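Long-range contacts in inosine-uridine preferring nucleoside hydrolase family protein (Bacillus anthracis, PDB 2C40), which belongs to the inosine-uridine preferring nucleoside hydrolase family and binds a calcium ion and alpha-D-ribofuranose in one pocket: residues A[30-35]-A[58-63]; A[111-116]-A[143-148]; A[191-196]-A[286-291]. All coordinates share one frame; numbering follows the deposited sequence.

Contact 1 of 3, residues A[30-35]-A[58-63]; sequences TGVSVI and NTIEVA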
ATOM      1  N   THR A  30      -5.764  27.209 -10.629  1.00 44.27           N
ATOM      2  CA  THR A  30      -7.034  27.911 -10.482  1.00 44.40           C
ATOM      3  C   THR A  30      -8.168  27.028  -9.953  1.00 44.31           C
ATOM      4  O   THR A  30      -9.142  27.513  -9.408  1.00 44.52           O
ATOM      5  CB  THR A  30      -7.477  28.521 -11.817  1.00 44.17           C
ATOM      6  OG1 THR A  30      -7.547  27.499 -12.804  1.00 44.94           O
ATOM      7  CG2 THR A  30      -6.495  29.552 -12.264  1.00 43.72           C
ATOM      8  N   GLY A  31      -8.021  25.730 -10.121  1.00 43.96           N
ATOM      9  CA  GLY A  31      -9.023  24.796  -9.729  1.00 43.67           C
ATOM     10  C   GLY A  31      -8.449  23.399  -9.787  1.00 43.20           C
ATOM     11  O   GLY A  31      -7.565  23.123 -10.576  1.00 42.96           O
ATOM     12  N   VAL A  32      -8.981  22.525  -8.944  1.00 43.34           N
ATOM     13  CA  VAL A  32      -8.630  21.110  -8.959  1.00 43.22           C
ATOM     14  C   VAL A  32      -9.941  20.381  -8.947  1.00 42.62           C
ATOM     15  O   VAL A  32     -10.870  20.840  -8.314  1.00 43.89           O
ATOM     16  CB  VAL A  32      -7.755  20.731  -7.749  1.00 42.96           C
ATOM     17  CG1 VAL A  32      -7.380  19.282  -7.794  1.00 43.49           C
ATOM     18  CG2 VAL A  32      -6.493  21.563  -7.739  1.00 44.09           C
ATOM     19  N   SER A  33     -10.039  19.294  -9.699  1.00 42.45           N
ATOM     20  CA  SER A  33     -11.188  18.390  -9.608  1.00 42.88           C
ATOM     21  C   SER A  33     -10.821  16.916  -9.758  1.00 42.84           C
ATOM     22  O   SER A  33      -9.782  16.542 -10.330  1.00 42.12           O
ATOM     23  CB  SER A  33     -12.258  18.809 -10.613  1.00 43.87           C
ATOM     24  OG  SER A  33     -11.714  18.928 -11.893  1.00 43.72           O
ATOM     25  N   VAL A  34     -11.655  16.070  -9.161  1.00 43.66           N
ATOM     26  CA  VAL A  34     -11.340  14.645  -9.085  1.00 43.16           C
ATOM     27  C   VAL A  34     -12.412  13.885  -9.820  1.00 42.97           C
ATOM     28  O   VAL A  34     -13.583  14.079  -9.560  1.00 42.04           O
ATOM     29  CB  VAL A  34     -11.252  14.138  -7.625  1.00 42.82           C
ATOM     30  CG1 VAL A  34     -10.842  12.643  -7.565  1.00 42.87           C
ATOM     31  CG2 VAL A  34     -10.322  15.011  -6.803  1.00 43.58           C
ATOM     32  N   ILE A  35     -11.987  12.991 -10.707  1.00 43.01           N
ATOM     33  CA  ILE A  35     -12.923  12.075 -11.372  1.00 43.67           C
ATOM     34  C   ILE A  35     -12.675  10.648 -10.844  1.00 43.45           C
ATOM     35  O   ILE A  35     -11.528  10.203 -10.731  1.00 44.25           O
ATOM     36  CB  ILE A  35     -12.883  12.186 -12.966  1.00 43.28           C
ATOM     37  CG1 ILE A  35     -14.053  11.408 -13.584  1.00 43.20           C
ATOM     38  CG2 ILE A  35     -11.506  11.754 -13.536  1.00 42.52           C
ATOM     39  CD1 ILE A  35     -14.104  11.462 -15.083  1.00 44.93           C
ATOM     40  N   ASN A  58      -2.039  29.154  -1.930  1.00 48.05           N
ATOM     41  CA  ASN A  58      -3.231  29.981  -1.844  1.00 48.10           C
ATOM     42  C   ASN A  58      -4.419  29.097  -1.442  1.00 48.19           C
ATOM     43  O   ASN A  58      -4.288  27.866  -1.356  1.00 48.79           O
ATOM     44  CB  ASN A  58      -3.458  30.735  -3.170  1.00 48.50           C
ATOM     45  N   THR A  59      -5.553  29.735  -1.163  1.00 48.35           N
ATOM     46  CA  THR A  59      -6.818  29.051  -0.868  1.00 48.57           C
ATOM     47  C   THR A  59      -7.390  28.571  -2.219  1.00 48.26           C
ATOM     48  O   THR A  59      -7.560  29.368  -3.117  1.00 48.85           O
ATOM     49  CB  THR A  59      -7.781  30.059  -0.100  1.00 49.09           C
ATOM     50  OG1 THR A  59      -8.346  29.461   1.066  1.00 50.47           O
ATOM     51  CG2 THR A  59      -8.913  30.616  -0.977  1.00 50.49           C
ATOM     52  N   ILE A  60      -7.580  27.266  -2.413  1.00 48.29           N
ATOM     53  CA  ILE A  60      -8.361  26.748  -3.557  1.00 48.42           C
ATOM     54  C   ILE A  60      -9.355  25.683  -3.089  1.00 47.35           C
ATOM     55  O   ILE A  60      -9.329  25.264  -1.944  1.00 47.33           O
ATOM     56  CB  ILE A  60      -7.467  26.146  -4.697  1.00 48.64           C
ATOM     57  CG1 ILE A  60      -6.533  25.065  -4.173  1.00 50.01           C
ATOM     58  CG2 ILE A  60      -6.639  27.238  -5.369  1.00 51.91           C
ATOM     59  CD1 ILE A  60      -5.860  24.311  -5.280  1.00 49.64           C
ATOM     60  N   GLU A  61     -10.235  25.269  -3.998  1.00 46.68           N
ATOM     61  CA  GLU A  61     -11.221  24.231  -3.709  1.00 46.27           C
ATOM     62  C   GLU A  61     -11.069  23.049  -4.652  1.00 44.60           C
ATOM     63  O   GLU A  61     -10.570  23.191  -5.757  1.00 44.73           O
ATOM     64  CB  GLU A  61     -12.619  24.838  -3.741  1.00 46.32           C
ATOM     65  CG  GLU A  61     -12.703  26.073  -2.809  1.00 47.00           C
ATOM     66  CD  GLU A  61     -14.092  26.643  -2.657  1.00 48.04           C
ATOM     67  OE1 GLU A  61     -15.014  26.248  -3.427  1.00 47.91           O
ATOM     68  OE2 GLU A  61     -14.236  27.528  -1.762  1.00 52.26           O
ATOM     69  N   VAL A  62     -11.518  21.890  -4.186  1.00 43.22           N
ATOM     70  CA  VAL A  62     -11.485  20.653  -4.957  1.00 42.86           C
ATOM     71  C   VAL A  62     -12.929  20.261  -5.280  1.00 42.40           C
ATOM     72  O   VAL A  62     -13.735  20.098  -4.364  1.00 42.33           O
ATOM     73  CB  VAL A  62     -10.748  19.510  -4.192  1.00 43.04           C
ATOM     74  CG1 VAL A  62     -10.595  18.276  -5.036  1.00 43.53           C
ATOM     75  CG2 VAL A  62      -9.366  19.969  -3.753  1.00 42.71           C
ATOM     76  N   ALA A  63     -13.246  20.126  -6.576  1.00 41.16           N
ATOM     77  CA  ALA A  63     -14.557  19.708  -6.999  1.00 40.93           C
ATOM     78  C   ALA A  63     -14.613  18.218  -7.276  1.00 40.84           C
ATOM     79  O   ALA A  63     -13.672  17.624  -7.809  1.00 40.90           O
ATOM     80  CB  ALA A  63     -14.966  20.468  -8.237  1.00 40.81           C
TER
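Val-32 and Ser-33 pair in parallel with Val-62 and Ala-63, and two backbone hydrogen bonds hold the register. Ala-63 N donates to Val-32 O over 3.0 Å, and Ala-63 O in turn receives Val-34 N at 2.9 Å, so a single residue of 58-63 clasps the neighbouring strand with both its amide and its carbonyl. Two CA-H...O contacts fill in the pairing: Val-62 CA approaches Val-32 O at 3.4 Å, and Ser-33 CA approaches Ala-63 O at 3.2 Å.

Apolar side chains make up one face of the pair. Val-62 CG1, anti to its backbone N (chi1 -174°), meets Val-34 CG2 at 3.7 Å, the two side chains crossing obliquely. Two residues before Val-62, Ile-60 reaches over with its terminal methyl, and CD1 lies 3.7 Å from Val-32 CG2. Beta-branched residues suit this place, because they favour extended backbone and offer methyls close to the sheet. The face carrying Ser-33 and Ala-63 is closer-cropped: their CB atoms lie 4.0 Å apart, and such short side chains let a helix come near.

The polar end of Ser-33 looks to the next strand inward, where OG is hydrogen-bonded to Tyr-5 OH and Asn-7 OD1, which satisfies a buried hydroxyl. Strands 27-34 and 62-64 are the two ends of a beta-alpha-beta unit, and the latter is the outermost strand on this side of the sheet within the chain. Its connecting helix 41-55 lies against the valine face, with Met-45 touching both Val-34 and Val-62, while helix 105-115 packs on the other face through Ala-105 against Ser-33 and His-108 against Ala-63.

Contact 2 of 3, residues A[111-116]-A[143-148]; sequences ETLLQT and NKIKRL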
ATOM      1  N   GLU A 111     -17.113  27.353 -14.893  1.00 43.25           N
ATOM      2  CA  GLU A 111     -17.218  28.603 -14.121  1.00 43.38           C
ATOM      3  C   GLU A 111     -15.820  29.157 -13.811  1.00 42.92           C
ATOM      4  O   GLU A 111     -15.619  30.361 -13.880  1.00 41.51           O
ATOM      5  CB  GLU A 111     -18.006  28.407 -12.824  1.00 43.30           C
ATOM      6  CG  GLU A 111     -19.519  28.395 -12.983  1.00 44.40           C
ATOM      7  N   THR A 112     -14.867  28.278 -13.491  1.00 42.70           N
ATOM      8  CA  THR A 112     -13.488  28.698 -13.271  1.00 42.96           C
ATOM      9  C   THR A 112     -12.914  29.308 -14.548  1.00 43.39           C
ATOM     10  O   THR A 112     -12.372  30.392 -14.536  1.00 42.88           O
ATOM     11  CB  THR A 112     -12.548  27.530 -12.877  1.00 43.26           C
ATOM     12  OG1 THR A 112     -13.103  26.817 -11.787  1.00 40.73           O
ATOM     13  CG2 THR A 112     -11.170  28.056 -12.496  1.00 42.79           C
ATOM     14  N   LEU A 113     -13.049  28.596 -15.654  1.00 44.10           N
ATOM     15  CA  LEU A 113     -12.446  29.036 -16.896  1.00 44.39           C
ATOM     16  C   LEU A 113     -13.011  30.378 -17.289  1.00 44.50           C
ATOM     17  O   LEU A 113     -12.264  31.291 -17.632  1.00 44.51           O
ATOM     18  CB  LEU A 113     -12.659  28.034 -18.028  1.00 44.40           C
ATOM     19  CG  LEU A 113     -11.725  26.835 -18.264  1.00 45.73           C
ATOM     20  CD1 LEU A 113     -11.852  26.374 -19.696  1.00 46.29           C
ATOM     21  CD2 LEU A 113     -10.310  27.126 -17.997  1.00 45.02           C
ATOM     22  N   LEU A 114     -14.330  30.511 -17.222  1.00 45.04           N
ATOM     23  CA  LEU A 114     -14.956  31.772 -17.606  1.00 44.80           C
ATOM     24  C   LEU A 114     -14.730  32.897 -16.595  1.00 44.27           C
ATOM     25  O   LEU A 114     -14.709  34.041 -16.974  1.00 44.61           O
ATOM     26  CB  LEU A 114     -16.458  31.600 -17.915  1.00 45.79           C
ATOM     27  CG  LEU A 114     -16.932  30.639 -19.030  1.00 45.78           C
ATOM     28  CD1 LEU A 114     -18.460  30.692 -19.127  1.00 46.28           C
ATOM     29  CD2 LEU A 114     -16.280  30.988 -20.359  1.00 45.76           C
ATOM     30  N   GLN A 115     -14.544  32.588 -15.326  1.00 44.17           N
ATOM     31  CA  GLN A 115     -14.287  33.626 -14.333  1.00 44.37           C
ATOM     32  C   GLN A 115     -12.832  34.135 -14.333  1.00 44.61           C
ATOM     33  O   GLN A 115     -12.611  35.272 -13.997  1.00 45.22           O
ATOM     34  CB  GLN A 115     -14.707  33.150 -12.942  1.00 43.96           C
ATOM     35  N   THR A 116     -11.853  33.331 -14.753  1.00 44.98           N
ATOM     36  CA  THR A 116     -10.461  33.798 -14.849  1.00 45.21           C
ATOM     37  C   THR A 116     -10.256  34.549 -16.164  1.00 45.31           C
ATOM     38  O   THR A 116     -10.602  34.023 -17.234  1.00 45.46           O
ATOM     39  CB  THR A 116      -9.426  32.661 -14.798  1.00 45.58           C
ATOM     40  OG1 THR A 116      -9.383  32.001 -16.064  1.00 48.25           O
ATOM     41  CG2 THR A 116      -9.723  31.663 -13.690  1.00 45.42           C
ATOM     42  N   ASN A 143     -12.719  29.276 -26.028  1.00 43.80           N
ATOM     43  CA  ASN A 143     -12.134  30.613 -25.990  1.00 43.94           C
ATOM     44  C   ASN A 143     -11.240  30.868 -24.797  1.00 43.74           C
ATOM     45  O   ASN A 143     -10.395  31.755 -24.858  1.00 43.63           O
ATOM     46  CB  ASN A 143     -13.224  31.686 -25.939  1.00 43.37           C
ATOM     47  CG  ASN A 143     -14.132  31.654 -27.143  1.00 45.42           C
ATOM     48  OD1 ASN A 143     -13.820  30.993 -28.137  1.00 48.34           O
ATOM     49  ND2 ASN A 143     -15.258  32.384 -27.072  1.00 44.04           N
ATOM     50  N   LYS A 144     -11.441  30.139 -23.702  1.00 43.65           N
ATOM     51  CA  LYS A 144     -10.620  30.312 -22.500  1.00 43.19           C
ATOM     52  C   LYS A 144      -9.552  29.228 -22.284  1.00 42.98           C
ATOM     53  O   LYS A 144      -8.851  29.233 -21.261  1.00 42.71           O
ATOM     54  CB  LYS A 144     -11.520  30.413 -21.270  1.00 43.79           C
ATOM     55  CG  LYS A 144     -12.478  31.599 -21.309  1.00 45.07           C
ATOM     56  CD  LYS A 144     -11.810  32.972 -21.425  1.00 46.55           C
ATOM     57  CE  LYS A 144     -11.229  33.429 -20.110  1.00 49.04           C
ATOM     58  NZ  LYS A 144     -12.271  34.032 -19.221  1.00 49.62           N
ATOM     59  N   ILE A 145      -9.439  28.292 -23.224  1.00 42.83           N
ATOM     60  CA  ILE A 145      -8.470  27.199 -23.137  1.00 42.23           C
ATOM     61  C   ILE A 145      -7.219  27.516 -23.938  1.00 42.53           C
ATOM     62  O   ILE A 145      -7.247  27.552 -25.162  1.00 41.78           O
ATOM     63  CB  ILE A 145      -9.088  25.852 -23.641  1.00 42.11           C
ATOM     64  CG1 ILE A 145     -10.096  25.341 -22.616  1.00 41.00           C
ATOM     65  CG2 ILE A 145      -8.033  24.778 -23.819  1.00 42.75           C
ATOM     66  CD1 ILE A 145     -11.169  24.454 -23.200  1.00 42.22           C
ATOM     67  N   LYS A 146      -6.110  27.728 -23.233  1.00 43.08           N
ATOM     68  CA  LYS A 146      -4.807  27.966 -23.847  1.00 42.97           C
ATOM     69  C   LYS A 146      -4.402  26.707 -24.563  1.00 43.03           C
ATOM     70  O   LYS A 146      -4.078  26.704 -25.732  1.00 42.80           O
ATOM     71  CB  LYS A 146      -3.763  28.289 -22.768  1.00 43.37           C
ATOM     72  CG  LYS A 146      -2.383  28.694 -23.346  1.00 44.39           C
ATOM     73  CD  LYS A 146      -1.946  30.018 -22.810  1.00 47.80           C
ATOM     74  N   ARG A 147      -4.464  25.601 -23.846  1.00 43.94           N
ATOM     75  CA  ARG A 147      -4.270  24.296 -24.446  1.00 44.53           C
ATOM     76  C   ARG A 147      -4.658  23.239 -23.417  1.00 43.07           C
ATOM     77  O   ARG A 147      -4.851  23.538 -22.225  1.00 41.62           O
ATOM     78  CB  ARG A 147      -2.803  24.117 -24.901  1.00 44.43           C
ATOM     79  CG  ARG A 147      -1.852  24.158 -23.739  1.00 46.94           C
ATOM     80  CD  ARG A 147      -0.392  24.247 -24.107  1.00 48.96           C
ATOM     81  NE  ARG A 147       0.226  25.526 -23.743  1.00 55.38           N
ATOM     82  CZ  ARG A 147       0.695  25.900 -22.532  1.00 56.32           C
ATOM     83  NH1 ARG A 147       0.611  25.122 -21.439  1.00 56.41           N
ATOM     84  NH2 ARG A 147       1.280  27.109 -22.429  1.00 55.59           N
ATOM     85  N   LEU A 148      -4.788  22.018 -23.920  1.00 42.41           N
ATOM     86  CA  LEU A 148      -4.999  20.819 -23.096  1.00 42.02           C
ATOM     87  C   LEU A 148      -3.682  20.040 -23.105  1.00 40.35           C
ATOM     88  O   LEU A 148      -3.173  19.737 -24.149  1.00 37.75           O
ATOM     89  CB  LEU A 148      -6.115  19.953 -23.735  1.00 41.63           C
ATOM     90  CG  LEU A 148      -6.943  18.912 -22.975  1.00 43.54           C
ATOM     91  CD1 LEU A 148      -7.432  17.749 -23.895  1.00 44.04           C
ATOM     92  CD2 LEU A 148      -6.358  18.398 -21.747  1.00 42.99           C
TER
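Lys-144 reaches the C-terminal end of helix 105-115, where its ammonium group meets backbone carbonyls. NZ donates to Thr-116 O at 2.6 Å and to Leu-113 O at 3.2 Å; toward the latter it lies in the carbonyl plane, on a lone pair. The side chain leaves with CG anti to its carbonyl carbon (chi1 -61°) and then bends at every later torsion, so that its methylenes curl past Leu-113 O, which CE approaches at 3.4 Å. A lysine suits this place, since carbonyls at and just beyond a helix C-terminus, together with the helix dipole, would favour a positive charge.

The closely packed part lies inward. Leu-113 CD1 meets Ile-145 CG1 at 3.6 Å, both residues buried. This contact joins a helix covering one face of the alpha/beta sheet to strand 145-151; the neighbouring strand 120-124 adds Thr-120 against Leu-113 and Leu-122 against Ile-145. Outward the fit is looser: Leu-114, an exposed residue, crosses Lys-144 at about a right angle, its CD2 4.0 Å from CG of the lysine, with Ile-141 also against Leu-114.

Contact 3 of 3, residues A[191-196]-A[286-291]; sequences IDLITL and RPVHVV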
ATOM      1  N   ILE A 191      -3.799  20.422 -28.346  1.00 42.82           N
ATOM      2  CA  ILE A 191      -3.613  19.239 -27.485  1.00 43.28           C
ATOM      3  C   ILE A 191      -2.166  18.754 -27.498  1.00 43.78           C
ATOM      4  O   ILE A 191      -1.612  18.392 -28.549  1.00 43.41           O
ATOM      5  CB  ILE A 191      -4.522  18.036 -27.911  1.00 43.80           C
ATOM      6  CG1 ILE A 191      -5.993  18.469 -28.015  1.00 42.89           C
ATOM      7  CG2 ILE A 191      -4.417  16.885 -26.939  1.00 43.95           C
ATOM      8  CD1 ILE A 191      -6.899  17.386 -28.290  1.00 42.16           C
ATOM      9  N   ASP A 192      -1.551  18.818 -26.313  1.00 43.75           N
ATOM     10  CA  ASP A 192      -0.326  18.143 -26.025  1.00 43.59           C
ATOM     11  C   ASP A 192      -0.677  16.787 -25.365  1.00 43.77           C
ATOM     12  O   ASP A 192      -1.428  16.730 -24.374  1.00 43.79           O
ATOM     13  CB  ASP A 192       0.568  18.991 -25.105  1.00 43.79           C
ATOM     14  CG  ASP A 192       0.914  20.397 -25.693  1.00 44.83           C
ATOM     15  OD1 ASP A 192       0.997  20.588 -26.926  1.00 43.25           O
ATOM     16  OD2 ASP A 192       1.121  21.314 -24.871  1.00 46.37           O
ATOM     17  N   LEU A 193      -0.114  15.717 -25.930  1.00 43.72           N
ATOM     18  CA  LEU A 193      -0.342  14.316 -25.503  1.00 43.81           C
ATOM     19  C   LEU A 193       0.903  13.729 -24.874  1.00 42.78           C
ATOM     20  O   LEU A 193       1.945  13.657 -25.534  1.00 41.89           O
ATOM     21  CB  LEU A 193      -0.585  13.368 -26.679  1.00 43.94           C
ATOM     22  CG  LEU A 193      -1.953  12.843 -27.025  1.00 46.82           C
ATOM     23  CD1 LEU A 193      -1.835  11.616 -27.920  1.00 47.41           C
ATOM     24  CD2 LEU A 193      -2.782  12.555 -25.779  1.00 45.68           C
ATOM     25  N   ILE A 194       0.775  13.295 -23.621  1.00 41.63           N
ATOM     26  CA  ILE A 194       1.746  12.351 -23.033  1.00 42.10           C
ATOM     27  C   ILE A 194       1.154  10.918 -23.197  1.00 41.80           C
ATOM     28  O   ILE A 194       0.229  10.503 -22.483  1.00 41.63           O
ATOM     29  CB  ILE A 194       2.116  12.718 -21.578  1.00 41.27           C
ATOM     30  CG1 ILE A 194       2.937  14.000 -21.546  1.00 40.86           C
ATOM     31  CG2 ILE A 194       2.919  11.616 -20.904  1.00 43.05           C
ATOM     32  CD1 ILE A 194       2.163  15.279 -21.828  1.00 37.18           C
ATOM     33  N   THR A 195       1.654  10.216 -24.204  1.00 42.27           N
ATOM     34  CA  THR A 195       1.254   8.843 -24.509  1.00 42.06           C
ATOM     35  C   THR A 195       1.976   7.844 -23.604  1.00 43.36           C
ATOM     36  O   THR A 195       2.970   8.195 -22.953  1.00 44.28           O
ATOM     37  CB  THR A 195       1.562   8.511 -25.965  1.00 41.00           C
ATOM     38  OG1 THR A 195       3.001   8.491 -26.164  1.00 43.24           O
ATOM     39  CG2 THR A 195       0.868   9.534 -26.921  1.00 38.14           C
ATOM     40  N   LEU A 196       1.529   6.587 -23.595  1.00 43.08           N
ATOM     41  CA  LEU A 196       2.315   5.544 -22.959  1.00 43.33           C
ATOM     42  C   LEU A 196       3.806   5.563 -23.342  1.00 44.20           C
ATOM     43  O   LEU A 196       4.657   5.397 -22.436  1.00 44.96           O
ATOM     44  CB  LEU A 196       1.723   4.168 -23.219  1.00 43.46           C
ATOM     45  CG  LEU A 196       0.305   3.932 -22.637  1.00 43.19           C
ATOM     46  CD1 LEU A 196      -0.258   2.583 -23.124  1.00 44.42           C
ATOM     47  CD2 LEU A 196       0.270   3.991 -21.094  1.00 42.99           C
ATOM     48  N   ARG A 286      -6.878  14.949 -36.746  1.00 44.60           N
ATOM     49  CA  ARG A 286      -6.613  16.250 -36.162  1.00 44.07           C
ATOM     50  C   ARG A 286      -5.226  16.300 -35.476  1.00 43.91           C
ATOM     51  O   ARG A 286      -4.696  15.272 -35.008  1.00 43.49           O
ATOM     52  CB  ARG A 286      -7.706  16.648 -35.174  1.00 43.75           C
ATOM     53  CG  ARG A 286      -7.765  15.791 -33.921  1.00 44.62           C
ATOM     54  CD  ARG A 286      -8.220  16.622 -32.703  1.00 45.32           C
ATOM     55  NE  ARG A 286      -7.168  17.495 -32.274  1.00 44.70           N
ATOM     56  CZ  ARG A 286      -7.306  18.681 -31.685  1.00 41.67           C
ATOM     57  NH1 ARG A 286      -8.486  19.191 -31.328  1.00 37.38           N
ATOM     58  NH2 ARG A 286      -6.193  19.357 -31.438  1.00 43.53           N
ATOM     59  N   PRO A 287      -4.603  17.487 -35.484  1.00 43.66           N
ATOM     60  CA  PRO A 287      -3.270  17.658 -34.917  1.00 43.51           C
ATOM     61  C   PRO A 287      -3.165  17.510 -33.392  1.00 43.95           C
ATOM     62  O   PRO A 287      -3.944  18.087 -32.608  1.00 42.97           O
ATOM     63  CB  PRO A 287      -2.869  19.054 -35.399  1.00 44.13           C
ATOM     64  CG  PRO A 287      -4.178  19.750 -35.631  1.00 43.88           C
ATOM     65  CD  PRO A 287      -5.063  18.720 -36.169  1.00 43.84           C
ATOM     66  N   VAL A 288      -2.165  16.729 -33.016  1.00 43.64           N
ATOM     67  CA  VAL A 288      -1.866  16.421 -31.654  1.00 44.43           C
ATOM     68  C   VAL A 288      -0.342  16.479 -31.543  1.00 43.92           C
ATOM     69  O   VAL A 288       0.374  15.995 -32.404  1.00 43.64           O
ATOM     70  CB  VAL A 288      -2.539  15.050 -31.267  1.00 44.85           C
ATOM     71  CG1 VAL A 288      -1.802  14.324 -30.328  1.00 45.17           C
ATOM     72  CG2 VAL A 288      -3.949  15.288 -30.707  1.00 46.78           C
ATOM     73  N   HIS A 289       0.129  17.098 -30.469  1.00 43.84           N
ATOM     74  CA  HIS A 289       1.548  17.319 -30.193  1.00 42.98           C
ATOM     75  C   HIS A 289       2.038  16.295 -29.166  1.00 42.31           C
ATOM     76  O   HIS A 289       1.838  16.421 -27.975  1.00 41.93           O
ATOM     77  CB  HIS A 289       1.730  18.762 -29.703  1.00 43.25           C
ATOM     78  CG  HIS A 289       1.067  19.774 -30.590  1.00 44.90           C
ATOM     79  ND1 HIS A 289       1.539  20.084 -31.846  1.00 47.07           N
ATOM     80  CD2 HIS A 289      -0.052  20.515 -30.416  1.00 47.08           C
ATOM     81  CE1 HIS A 289       0.747  20.981 -32.402  1.00 47.68           C
ATOM     82  NE2 HIS A 289      -0.230  21.253 -31.558  1.00 46.96           N
ATOM     83  N   VAL A 290       2.688  15.268 -29.673  1.00 42.05           N
ATOM     84  CA  VAL A 290       3.033  14.097 -28.927  1.00 41.74           C
ATOM     85  C   VAL A 290       4.422  14.225 -28.293  1.00 41.25           C
ATOM     86  O   VAL A 290       5.420  14.449 -28.974  1.00 40.42           O
ATOM     87  CB  VAL A 290       2.960  12.821 -29.840  1.00 41.60           C
ATOM     88  CG1 VAL A 290       3.340  11.573 -29.045  1.00 42.22           C
ATOM     89  CG2 VAL A 290       1.555  12.641 -30.403  1.00 42.73           C
ATOM     90  N   VAL A 291       4.481  14.056 -26.981  1.00 41.01           N
ATOM     91  CA  VAL A 291       5.726  14.247 -26.273  1.00 41.18           C
ATOM     92  C   VAL A 291       6.636  13.053 -26.571  1.00 41.86           C
ATOM     93  O   VAL A 291       6.163  11.915 -26.677  1.00 42.86           O
ATOM     94  CB  VAL A 291       5.480  14.425 -24.784  1.00 40.79           C
ATOM     95  CG1 VAL A 291       6.786  14.357 -23.958  1.00 41.76           C
ATOM     96  CG2 VAL A 291       4.760  15.746 -24.558  1.00 41.14           C
TER
HETATM   97  O   HOH W   1      -3.416  20.266 -31.368  1.00 32.66           O
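In the central mixed sheet of this nucleoside hydrolase fold, strand 191-194 lies parallel to strand 286-292, the last strand of the parallel run before the order turns antiparallel at 261-269. Three backbone bonds join them: His-289 N to Ile-191 O, Leu-193 N to His-289 O and Val-291 N to Leu-193 O, each 2.9 Å. The strands twist, their axes 39° apart.

The face with Asp-192 and His-289 is the more polar: Asp-192 OD1 is 3.4 Å from His-289 CB, carboxylate and ring planes 68° apart. The ring's nitrogens are engaged by Thr-264 and Glu-190. On the same side Ile-194 and Val-291 lie side by side against helix 246-255. Apolar branches fill the other face, where Leu-193 CG sits 3.6 Å from Val-288 CG1 and Thr-195 CG2 touches Val-290 CG1.

The bent side chain of Arg-286 curls round to the next residue's carbonyl, Pro-287 O, which NE and NH2 grip side-on; the oxygen also accepts a hydrogen bond from a water, which accepts one from Ile-191 N. NH1 is also bonded to Trp-185 O and NH2 to Ile-189 O. Flat and broad, the guanidinium can lie against an aliphatic chain: Ile-191 CD1 rests over the centre of one face, 3.6 Å above its plane.

Overall arrangement
All three contacts serve one sheet. Contacts 1 and 3 each pair neighbouring parallel strands, are buried, and lie on opposite sides of the chain's centre; contact 2 is farther out, only partly buried, and fastens a helix to the sheet. Their chemistry follows: amide-to-carbonyl bonds and branched apolar side chains in contacts 1 and 3, with charged and polar groups added in contact 3, against a lysine at a helix end in contact 2. Contact 2 also bridges the others, for Thr-112 and Thr-116 pack on Thr-30 of contact 1, and Leu-148 O probably accepts a hydrogen bond from Asp-192 N of contact 3.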